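Local structure of proteasome accessory factor B/C (PafBC) (Paenarthrobacter aurescens, 6SJ9) at residues 3-8 and 457-462; 10-15 and 56-61; 26-31 and 40-45. The protein is a transcriptional regulator of the bacterial DNA damage response that probably binds DNA through its winged helix-turn-helix domains. All blocks are in the same frame, centred on the assembly; numbering follows the deposited sequence.

In the fold
All three contacts involve the N-terminal helices. Contact 1 is a surface contact between helix 2-17 and helix 457-469, which lies far along the chain, and it is polar: a carboxylate gathers a hydroxyl and a guanidinium. Contact 2 uses the same first helix two to three turns further on, but is buried and wholly apolar, joining it to the segment that leads into strand 61-63. Contact 3 lies at the outer end, where helices 24-31 and 39-55 meet; it is partly buried, with a ring against the aliphatic part of an arginine. Contacts 2 and 3 are both nested within the chain loop closed by contact 1, and Leu15 packs on Leu27 between them.

Contact 1 (3-8 and 457-462); sequences SRTERL and ALESVT
Where the N-terminal winged helix-turn-helix domain meets helix 457-469, Arg4 and Thr5 of helix 2-17 converge on one carboxylate oxygen, OE2 of Glu459. The hydroxyl is the closer partner: Thr5 OG1 donates to Glu459 OE2 at 3.0 Å. It comes to the anti side of the oxygen and stands 26° out of the carboxylate plane. The threonine rotamer, chi1 -63°, sets OG1 beside its own backbone N and directs the hydroxyl at the neighbouring helix. Glu459 makes up the distance with an extended chain, its CG anti to the backbone N, and it can therefore span segments whose nearest CA atoms, those of Thr5 and Glu459, are 7.7 Å apart.

Arg4 adds a longer salt bridge, NH1 to Glu459 OE2 at 3.4 Å. The oxygen sits at the edge of the guanidinium, near its plane, but the two flat groups are turned 58° apart, and NH1 meets OE2 alone, not both oxygens side by side. The stronger partner of Arg4 is Asp52, which NH2 meets in a salt bridge, so the arginine links helix 39-55 with helix 457-469. Leu8 CD1 rests 3.7 Å above the centre of the same guanidinium and limits its movement on that face.

Helix 457-469 belongs largely to the PafC helix-turn-helix family region, so the contact joins parts of the protein some 450 residues apart in sequence. The other oxygen of Glu459, OE1, accepts from the backbone N of Gly455, just ahead of the helix. Lying in the first turn, the carboxylate would probably have its negative charge favoured by the helix start as well as by Arg4.

Contact 2 (10-15 and 56-61); sequences NLLLAL and FGFEIE
Leu12 stands over the ring of Phe58, the two side chains crossing at about a right angle. Its CD1 methyl lies almost on the ring normal, 3.9 Å from the centroid and 12° off axis, which makes a CH-pi contact with the face. The second branch of the same fork, CD2, lies over the same face, nearer the CE2-CZ rim, with Leu12 CD2 3.8 Å from Phe58 CE2. With CG anti to the backbone N (chi1 166°), the leucine sends both methyls across to the aromatic, and a branched end suits this place because it can span the width of a ring.

One turn further along the helix, Leu15 and Ile60 meet aslant. Here a single methyl does the work: Leu15 CD1 is 3.9 Å from Ile60 CD1 and equally near CG1 of that isoleucine, with CG2 only slightly farther away, so the isoleucine offers three carbons to the one leucine methyl.

The segment 56-61 leaves helix 39-55 through a Schellman motif in which Gly57, with its positive phi of 95°, is the C-prime residue. The chain then runs toward strand 61-63, which with strand 78-80 probably forms the wing, laying Phe58 and Ile60 against helix 2-17. Phe58 also touches Ile463 of helix 457-469. Leu15 packs on Ile81, one of the residues of the potassium site; the ion itself is about 7 Å from the leucine side chain. With methyls and a ring as the touching groups, the hold across the two segments rests on dispersion, the CH-pi contact and burial of apolar surface, and is not directional like a hydrogen bond.

Contact 3 (26-31 and 40-45); sequences VLREKV and VAFGRM
Phe42 and Arg28 account for nearly all the surface buried between these helices, and they meet as ring face against alkyl chain. Arg28 CB is the closest atom, 3.5 Å from Phe42 CZ; it lies 29° off the ring normal and 3.9 Å from the ring centroid, a CH-pi contact. The next methylene, CG of Arg28, sits above the middle of the ring, and CD passes on toward the Phe42 CD2 side, so three successive carbons run slantwise over one face.

That path depends on a fully extended arginine, with CG anti to the backbone N (chi1 177°). Beyond the ring, Arg28 NH2 makes a weak hydrogen bond to OD1 of Asn38, just ahead of helix 39-55. The ring of Phe42 is held in addition by Tyr32, which meets it edge-to-face.

Helices 24-31 and 39-55 correspond, by their order in the chain, to the two helices of the helix-turn-helix, the second probably the recognition helix, and the residue pair bridges them near the turn. Arginine suits a place at the border of the core because its chain splits the task: the methylenes lie on the aromatic, while the guanidinium, only 19° from parallel to the ring, carries its charge beyond the ring, where the bond to Asn38 is only weak.

Contact 1 (3-8 and 457-462)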
# COMPACT_ATOMS: atom_id res chain seq x y z
N SER A 3 3.15 23.99 -15.46
CA SER A 3 2.45 25.20 -15.05
C SER A 3 0.94 25.10 -15.29
O SER A 3 0.17 25.76 -14.59
CB SER A 3 3.03 26.42 -15.77
OG SER A 3 2.42 27.62 -15.32
N ARG A 4 0.49 24.31 -16.28
CA ARG A 4 -0.96 24.11 -16.42
C ARG A 4 -1.50 23.19 -15.34
O ARG A 4 -2.56 23.46 -14.78
CB ARG A 4 -1.33 23.58 -17.80
CG ARG A 4 -2.82 23.32 -17.94
CD ARG A 4 -3.14 22.62 -19.24
NE ARG A 4 -4.48 22.04 -19.29
CZ ARG A 4 -4.76 20.79 -18.92
NH1 ARG A 4 -3.80 20.00 -18.46
NH2 ARG A 4 -6.00 20.31 -19.02
N THR A 5 -0.80 22.09 -15.03
CA THR A 5 -1.29 21.23 -13.96
C THR A 5 -1.37 22.00 -12.66
O THR A 5 -2.40 21.99 -11.97
CB THR A 5 -0.43 19.98 -13.81
OG1 THR A 5 -0.51 19.22 -15.02
CG2 THR A 5 -0.96 19.12 -12.67
N GLU A 6 -0.31 22.72 -12.33
CA GLU A 6 -0.33 23.50 -11.10
C GLU A 6 -1.38 24.59 -11.15
O GLU A 6 -2.03 24.88 -10.14
CB GLU A 6 1.06 24.07 -10.81
CG GLU A 6 1.97 23.12 -10.04
CD GLU A 6 1.54 22.95 -8.57
OE1 GLU A 6 0.81 21.97 -8.26
OE2 GLU A 6 1.91 23.81 -7.73
N ARG A 7 -1.57 25.21 -12.32
CA ARG A 7 -2.55 26.28 -12.43
C ARG A 7 -3.96 25.74 -12.21
O ARG A 7 -4.78 26.38 -11.53
CB ARG A 7 -2.42 26.98 -13.79
CG ARG A 7 -3.32 28.19 -14.00
CD ARG A 7 -3.10 28.84 -15.38
NE ARG A 7 -3.63 28.00 -16.44
CZ ARG A 7 -2.89 27.47 -17.42
NH1 ARG A 7 -1.60 27.74 -17.50
NH2 ARG A 7 -3.46 26.70 -18.34
N LEU A 8 -4.26 24.57 -12.78
CA LEU A 8 -5.55 23.94 -12.53
C LEU A 8 -5.74 23.66 -11.05
O LEU A 8 -6.82 23.93 -10.50
CB LEU A 8 -5.69 22.65 -13.33
CG LEU A 8 -5.93 22.88 -14.82
CD1 LEU A 8 -6.18 21.57 -15.53
CD2 LEU A 8 -7.05 23.87 -15.09
N ALA A 457 -3.72 9.30 -16.25
CA ALA A 457 -4.54 8.93 -15.10
C ALA A 457 -3.95 9.45 -13.79
O ALA A 457 -4.70 9.76 -12.85
CB ALA A 457 -4.63 7.41 -15.00
N LEU A 458 -2.64 9.48 -13.68
CA LEU A 458 -2.03 10.04 -12.48
C LEU A 458 -2.47 11.49 -12.31
O LEU A 458 -2.87 11.90 -11.23
CB LEU A 458 -0.51 9.94 -12.56
CG LEU A 458 0.14 10.70 -11.41
CD1 LEU A 458 -0.20 10.00 -10.03
CD2 LEU A 458 1.68 10.78 -11.61
N GLU A 459 -2.40 12.26 -13.38
CA GLU A 459 -2.77 13.68 -13.30
C GLU A 459 -4.25 13.84 -12.92
O GLU A 459 -4.60 14.67 -12.07
CB GLU A 459 -2.50 14.38 -14.63
CG GLU A 459 -2.96 15.84 -14.60
CD GLU A 459 -3.17 16.47 -15.98
OE1 GLU A 459 -3.70 15.80 -16.90
OE2 GLU A 459 -2.83 17.67 -16.14
N SER A 460 -5.12 13.07 -13.57
CA SER A 460 -6.54 13.29 -13.33
C SER A 460 -6.95 12.86 -11.92
O SER A 460 -7.78 13.53 -11.30
CB SER A 460 -7.41 12.58 -14.39
OG SER A 460 -7.44 11.17 -14.23
N VAL A 461 -6.41 11.75 -11.42
CA VAL A 461 -6.79 11.33 -10.07
C VAL A 461 -6.19 12.30 -9.04
O VAL A 461 -6.81 12.55 -8.00
CB VAL A 461 -6.44 9.86 -9.79
CG1 VAL A 461 -4.96 9.66 -9.54
CG2 VAL A 461 -7.23 9.35 -8.61
N THR A 462 -5.05 12.94 -9.36
CA THR A 462 -4.48 13.95 -8.46
C THR A 462 -5.41 15.17 -8.33
O THR A 462 -5.68 15.63 -7.22
CB THR A 462 -3.10 14.37 -8.96
OG1 THR A 462 -2.26 13.21 -8.92
CG2 THR A 462 -2.49 15.54 -8.10

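Contact 2 (10-15 and 56-61)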
# COMPACT_ATOMS: atom_id res chain seq x y z
N ASN A 10 -4.35 25.14 -8.39
CA ASN A 10 -4.55 26.42 -7.69
C ASN A 10 -5.92 27.02 -8.00
O ASN A 10 -6.58 27.57 -7.10
CB ASN A 10 -3.43 27.40 -8.11
CG ASN A 10 -2.04 27.00 -7.58
OD1 ASN A 10 -1.90 26.43 -6.50
ND2 ASN A 10 -1.01 27.25 -8.39
N LEU A 11 -6.36 26.94 -9.26
CA LEU A 11 -7.69 27.46 -9.60
C LEU A 11 -8.75 26.70 -8.83
O LEU A 11 -9.62 27.29 -8.20
CB LEU A 11 -7.94 27.40 -11.12
CG LEU A 11 -9.33 27.80 -11.64
CD1 LEU A 11 -9.65 29.23 -11.23
CD2 LEU A 11 -9.42 27.67 -13.15
N LEU A 12 -8.63 25.37 -8.81
CA LEU A 12 -9.63 24.55 -8.13
C LEU A 12 -9.69 24.90 -6.64
O LEU A 12 -10.78 25.05 -6.07
CB LEU A 12 -9.31 23.06 -8.34
CG LEU A 12 -10.01 22.03 -7.45
CD1 LEU A 12 -11.52 22.07 -7.64
CD2 LEU A 12 -9.46 20.58 -7.73
N LEU A 13 -8.54 25.10 -6.01
CA LEU A 13 -8.56 25.41 -4.57
C LEU A 13 -9.13 26.79 -4.29
O LEU A 13 -9.91 26.96 -3.36
CB LEU A 13 -7.17 25.29 -3.97
CG LEU A 13 -6.73 23.83 -4.02
CD1 LEU A 13 -5.30 23.71 -3.61
CD2 LEU A 13 -7.64 23.03 -3.09
N ALA A 14 -8.79 27.78 -5.13
CA ALA A 14 -9.31 29.13 -4.94
C ALA A 14 -10.82 29.18 -5.03
O ALA A 14 -11.49 29.90 -4.28
CB ALA A 14 -8.68 30.07 -5.98
N LEU A 15 -11.39 28.43 -5.98
CA LEU A 15 -12.83 28.45 -6.13
C LEU A 15 -13.52 27.64 -5.05
O LEU A 15 -14.64 27.99 -4.64
CB LEU A 15 -13.20 27.91 -7.51
CG LEU A 15 -12.60 28.66 -8.69
CD1 LEU A 15 -13.04 27.99 -9.97
CD2 LEU A 15 -13.04 30.11 -8.64
N PHE A 56 -12.73 17.25 -15.51
CA PHE A 56 -12.33 16.46 -14.36
C PHE A 56 -13.45 16.30 -13.35
O PHE A 56 -13.18 15.78 -12.26
CB PHE A 56 -11.09 17.04 -13.68
CG PHE A 56 -9.89 17.03 -14.54
CD1 PHE A 56 -9.29 15.81 -14.88
CD2 PHE A 56 -9.35 18.20 -15.02
CE1 PHE A 56 -8.16 15.79 -15.72
CE2 PHE A 56 -8.23 18.19 -15.84
CZ PHE A 56 -7.62 16.98 -16.19
N GLY A 57 -14.67 16.75 -13.68
CA GLY A 57 -15.83 16.56 -12.81
C GLY A 57 -16.16 17.70 -11.86
O GLY A 57 -16.90 17.48 -10.89
N PHE A 58 -15.61 18.90 -12.08
CA PHE A 58 -15.83 20.07 -11.24
C PHE A 58 -16.63 21.11 -12.01
O PHE A 58 -16.19 21.59 -13.05
CB PHE A 58 -14.52 20.68 -10.76
CG PHE A 58 -13.70 19.74 -9.95
CD1 PHE A 58 -14.07 19.43 -8.66
CD2 PHE A 58 -12.54 19.16 -10.47
CE1 PHE A 58 -13.34 18.51 -7.91
CE2 PHE A 58 -11.79 18.25 -9.72
CZ PHE A 58 -12.20 17.93 -8.44
N GLU A 59 -17.82 21.43 -11.52
CA GLU A 59 -18.65 22.43 -12.18
C GLU A 59 -18.49 23.78 -11.49
O GLU A 59 -18.80 23.93 -10.30
CB GLU A 59 -20.13 22.02 -12.24
CG GLU A 59 -20.75 21.41 -10.97
CD GLU A 59 -22.25 21.03 -11.17
OE1 GLU A 59 -22.94 21.73 -11.97
OE2 GLU A 59 -22.74 20.06 -10.54
N ILE A 60 -17.91 24.72 -12.22
CA ILE A 60 -17.72 26.08 -11.76
C ILE A 60 -19.05 26.83 -11.87
O ILE A 60 -19.58 27.01 -12.97
CB ILE A 60 -16.63 26.77 -12.58
CG1 ILE A 60 -15.33 25.98 -12.45
CG2 ILE A 60 -16.52 28.26 -12.18
CD1 ILE A 60 -14.25 26.49 -13.31
N GLU A 61 -19.58 27.27 -10.75
CA GLU A 61 -20.80 28.06 -10.78
C GLU A 61 -20.44 29.53 -10.93
O GLU A 61 -19.45 30.03 -10.37
CB GLU A 61 -21.71 27.82 -9.58
CG GLU A 61 -21.32 28.37 -8.25
CD GLU A 61 -22.49 28.34 -7.25
OE1 GLU A 61 -23.63 28.71 -7.62
OE2 GLU A 61 -22.27 27.96 -6.09

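Contact 3 (26-31 and 40-45)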
# COMPACT_ATOMS: atom_id res chain seq x y z
N VAL A 26 -9.93 39.10 -9.11
CA VAL A 26 -9.21 38.49 -8.00
C VAL A 26 -8.53 37.19 -8.45
O VAL A 26 -7.39 36.90 -8.06
CB VAL A 26 -10.16 38.26 -6.81
CG1 VAL A 26 -9.44 37.56 -5.69
CG2 VAL A 26 -10.75 39.59 -6.33
N LEU A 27 -9.23 36.37 -9.26
CA LEU A 27 -8.64 35.12 -9.73
C LEU A 27 -7.37 35.38 -10.53
O LEU A 27 -6.41 34.61 -10.44
CB LEU A 27 -9.63 34.33 -10.57
CG LEU A 27 -10.80 33.72 -9.82
CD1 LEU A 27 -11.65 32.84 -10.74
CD2 LEU A 27 -10.24 32.92 -8.67
N ARG A 28 -7.35 36.45 -11.33
CA ARG A 28 -6.17 36.72 -12.14
C ARG A 28 -4.95 36.93 -11.26
O ARG A 28 -3.88 36.35 -11.51
CB ARG A 28 -6.38 37.94 -13.03
CG ARG A 28 -5.12 38.26 -13.83
CD ARG A 28 -5.27 39.50 -14.70
NE ARG A 28 -4.03 39.79 -15.42
CZ ARG A 28 -3.85 40.83 -16.23
NH1 ARG A 28 -4.83 41.71 -16.40
NH2 ARG A 28 -2.69 41.01 -16.85
N GLU A 29 -5.10 37.72 -10.19
CA GLU A 29 -3.99 38.01 -9.29
C GLU A 29 -3.57 36.78 -8.50
O GLU A 29 -2.37 36.51 -8.35
CB GLU A 29 -4.42 39.11 -8.32
CG GLU A 29 -4.84 40.41 -8.98
CD GLU A 29 -5.49 41.38 -8.00
OE1 GLU A 29 -5.92 42.47 -8.43
OE2 GLU A 29 -5.59 41.04 -6.80
N LYS A 30 -4.54 35.99 -8.03
CA LYS A 30 -4.26 34.87 -7.14
C LYS A 30 -3.67 33.67 -7.87
O LYS A 30 -2.79 32.99 -7.34
CB LYS A 30 -5.52 34.45 -6.39
CG LYS A 30 -5.95 35.38 -5.29
CD LYS A 30 -7.18 34.82 -4.61
CE LYS A 30 -6.97 33.37 -4.19
NZ LYS A 30 -8.16 32.84 -3.47
N VAL A 31 -4.16 33.38 -9.08
CA VAL A 31 -3.80 32.17 -9.79
C VAL A 31 -2.97 32.46 -11.03
O VAL A 31 -1.99 31.76 -11.30
CB VAL A 31 -5.07 31.38 -10.17
CG1 VAL A 31 -4.72 30.01 -10.76
CG2 VAL A 31 -5.99 31.25 -8.96
N VAL A 40 -6.92 39.95 -22.40
CA VAL A 40 -7.29 39.23 -23.61
C VAL A 40 -6.81 37.78 -23.59
O VAL A 40 -7.60 36.84 -23.78
CB VAL A 40 -6.77 39.98 -24.85
CG1 VAL A 40 -7.71 41.12 -25.16
CG2 VAL A 40 -5.39 40.54 -24.57
N ALA A 41 -5.51 37.57 -23.37
CA ALA A 41 -4.95 36.22 -23.42
C ALA A 41 -5.32 35.42 -22.19
O ALA A 41 -5.63 34.22 -22.27
CB ALA A 41 -3.43 36.29 -23.57
N PHE A 42 -5.28 36.07 -21.03
CA PHE A 42 -5.70 35.45 -19.78
C PHE A 42 -7.17 35.03 -19.86
O PHE A 42 -7.52 33.91 -19.46
CB PHE A 42 -5.43 36.42 -18.63
CG PHE A 42 -6.42 36.35 -17.52
CD1 PHE A 42 -6.34 35.35 -16.55
CD2 PHE A 42 -7.42 37.30 -17.41
CE1 PHE A 42 -7.26 35.28 -15.54
CE2 PHE A 42 -8.34 37.25 -16.38
CZ PHE A 42 -8.26 36.25 -15.45
N GLY A 43 -8.03 35.91 -20.39
CA GLY A 43 -9.44 35.59 -20.46
C GLY A 43 -9.73 34.29 -21.18
O GLY A 43 -10.59 33.52 -20.77
N ARG A 44 -9.01 34.02 -22.27
CA ARG A 44 -9.26 32.74 -22.93
C ARG A 44 -8.60 31.58 -22.19
O ARG A 44 -9.17 30.48 -22.12
CB ARG A 44 -8.85 32.76 -24.41
CG ARG A 44 -7.76 33.71 -24.87
CD ARG A 44 -7.63 33.57 -26.42
NE ARG A 44 -6.47 34.27 -26.95
CZ ARG A 44 -6.51 35.49 -27.48
NH1 ARG A 44 -7.65 36.16 -27.57
NH2 ARG A 44 -5.39 36.05 -27.93
N MSE A 45 -7.41 31.79 -21.63
CA MSE A 45 -6.78 30.72 -20.86
C MSE A 45 -7.61 30.38 -19.60
O MSE A 45 -7.64 29.24 -19.15
CB MSE A 45 -5.36 31.12 -20.48
CG MSE A 45 -4.55 30.02 -19.79
SE MSE A 45 -3.17 30.83 -18.64
CE MSE A 45 -2.80 32.44 -19.74